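Side-chain contact in esterase (PDB 3DOH), which probably hydrolyses carboxylic esters, as a thermostable alpha/beta hydrolase that also carries an immunoglobulin-like domain at its N-terminal end: residues I248-I251 / R252-D256. Numbering follows the deposited sequence.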
loop_
_atom_site.group_PDB
_atom_site.type_symbol
_atom_site.label_atom_id
_atom_site.label_comp_id
_atom_site.label_asym_id
_atom_site.label_seq_id
_atom_site.Cartn_x
_atom_site.Cartn_y
_atom_site.Cartn_z
ATOM N N ILE A 248 -29.666 46.088 -7.182
ATOM C CA ILE A 248 -30.232 47.019 -6.210
ATOM C C ILE A 248 -31.745 47.219 -6.376
ATOM O O ILE A 248 -32.515 47.089 -5.421
ATOM C CB ILE A 248 -29.510 48.350 -6.231
ATOM C CG1 ILE A 248 -28.039 48.116 -5.915
ATOM C CG2 ILE A 248 -30.145 49.289 -5.235
ATOM C CD1 ILE A 248 -27.795 47.539 -4.523
ATOM N N LYS A 249 -32.156 47.505 -7.605
ATOM C CA LYS A 249 -33.564 47.732 -7.917
ATOM C C LYS A 249 -34.358 46.530 -7.497
ATOM O O LYS A 249 -35.465 46.645 -7.030
ATOM C CB LYS A 249 -33.744 48.002 -9.412
ATOM C CG LYS A 249 -33.196 49.341 -9.854
ATOM C CD LYS A 249 -33.100 49.406 -11.355
ATOM C CE LYS A 249 -32.419 50.713 -11.777
ATOM N NZ LYS A 249 -32.205 50.812 -13.275
ATOM N N ILE A 250 -33.762 45.358 -7.620
ATOM C CA ILE A 250 -34.479 44.157 -7.233
ATOM C C ILE A 250 -34.544 43.930 -5.712
ATOM O O ILE A 250 -35.570 43.434 -5.213
ATOM C CB ILE A 250 -34.140 42.944 -8.158
ATOM C CG1 ILE A 250 -34.048 41.628 -7.443
ATOM C CG2 ILE A 250 -32.830 43.147 -8.959
ATOM C CD1 ILE A 250 -33.398 40.677 -8.418
ATOM N N ILE A 251 -33.516 44.364 -4.972
ATOM C CA ILE A 251 -33.622 44.422 -3.503
ATOM C C ILE A 251 -34.852 45.255 -3.115
ATOM O O ILE A 251 -35.637 44.872 -2.234
ATOM C CB ILE A 251 -32.296 44.913 -2.825
ATOM C CG1 ILE A 251 -31.265 43.773 -2.825
ATOM C CG2 ILE A 251 -32.518 45.378 -1.386
ATOM C CD1 ILE A 251 -29.828 44.238 -2.748
ATOM N N ARG A 252 -35.045 46.369 -3.825
ATOM C CA ARG A 252 -36.178 47.280 -3.539
ATOM C C ARG A 252 -37.505 46.685 -3.909
ATOM O O ARG A 252 -38.470 46.915 -3.202
ATOM C CB ARG A 252 -36.012 48.644 -4.188
ATOM C CG ARG A 252 -34.679 49.246 -3.854
ATOM C CD ARG A 252 -34.632 50.750 -4.142
ATOM N NE ARG A 252 -33.577 51.376 -3.342
ATOM C CZ ARG A 252 -32.547 52.052 -3.850
ATOM N NH1 ARG A 252 -32.451 52.221 -5.186
ATOM N NH2 ARG A 252 -31.626 52.569 -3.027
ATOM N N LYS A 253 -37.556 45.910 -4.988
ATOM C CA LYS A 253 -38.793 45.224 -5.343
ATOM C C LYS A 253 -39.150 44.321 -4.156
ATOM O O LYS A 253 -40.284 44.331 -3.647
ATOM C CB LYS A 253 -38.663 44.418 -6.645
ATOM C CG LYS A 253 -39.949 43.690 -6.990
ATOM C CD LYS A 253 -39.940 42.644 -8.175
ATOM C CE LYS A 253 -39.718 43.259 -9.561
ATOM N NZ LYS A 253 -40.655 44.373 -9.891
ATOM N N LEU A 254 -38.150 43.576 -3.695
ATOM C CA LEU A 254 -38.315 42.595 -2.635
ATOM C C LEU A 254 -38.858 43.217 -1.346
ATOM O O LEU A 254 -39.780 42.665 -0.707
ATOM C CB LEU A 254 -36.971 41.924 -2.374
ATOM C CG LEU A 254 -36.605 40.580 -3.013
ATOM C CD1 LEU A 254 -37.511 40.092 -4.158
ATOM C CD2 LEU A 254 -35.168 40.631 -3.410
ATOM N N LEU A 255 -38.279 44.356 -0.980
ATOM C CA LEU A 255 -38.693 45.106 0.189
ATOM C C LEU A 255 -40.139 45.465 0.043
ATOM O O LEU A 255 -40.891 45.332 0.998
ATOM C CB LEU A 255 -37.885 46.410 0.341
ATOM C CG LEU A 255 -36.400 46.388 0.692
ATOM C CD1 LEU A 255 -35.863 47.807 0.952
ATOM C CD2 LEU A 255 -36.186 45.535 1.907
ATOM N N ASP A 256 -40.522 45.942 -1.142
ATOM C CA ASP A 256 -41.918 46.230 -1.420
ATOM C C ASP A 256 -42.735 44.966 -1.308
ATOM O O ASP A 256 -43.711 44.942 -0.576
ATOM C CB ASP A 256 -42.098 46.843 -2.810
ATOM C CG ASP A 256 -41.410 48.189 -2.941
ATOM O OD1 ASP A 256 -41.213 48.861 -1.912
ATOM O OD2 ASP A 256 -41.061 48.570 -4.075
#
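R252, K253, L254 and L255 each donate a backbone N-H to the carbonyl four residues earlier, I248, K249, I250 and I251, in four successive alpha-helical hydrogen bonds of 3.0 to 3.1 Å between N and O. In this part of helix 242-257 two i, i+4 side-chain pairs, I248-R252 and I250-L254, lie on different sides of the helix. At the exposed edge R252 runs back along the helix to I248, whose own side chain is buried: with CG anti to its carbonyl carbon (chi1 -52°) and the chain extended from CG to NE, the guanidinium reaches the branch methyl of I248. CG2 of I248 lies over one face of that flat group, displaced toward its rim, 3.7 Å from NH1 of R252. This is a van der Waals contact of a methyl with the guanidinium face; the side chain of I248 has no acceptor to offer. On the buried side I250 and L254 pair more loosely, CG1 of I250 standing 4.3 Å from CD2 of L254. The same CD2 also rests 3.4 Å from the I250 carbonyl oxygen. An alanine in place of L254 would probably leave CG1 of I250 without this neighbour and open a gap against L162 and L217. K249 carries its ammonium away to a salt bridge with D151. Around the contact, I250 and L254 face the sheet, meeting L217 of strand 215-219, with Y160 and L162 of strand 157-163 beside them and F149 of strand 144-150, which K249, I250 and K253 touch, while I248 and I251 pack on F288 in a loop, so the helix lies against one face of the alpha/beta hydrolase sheet.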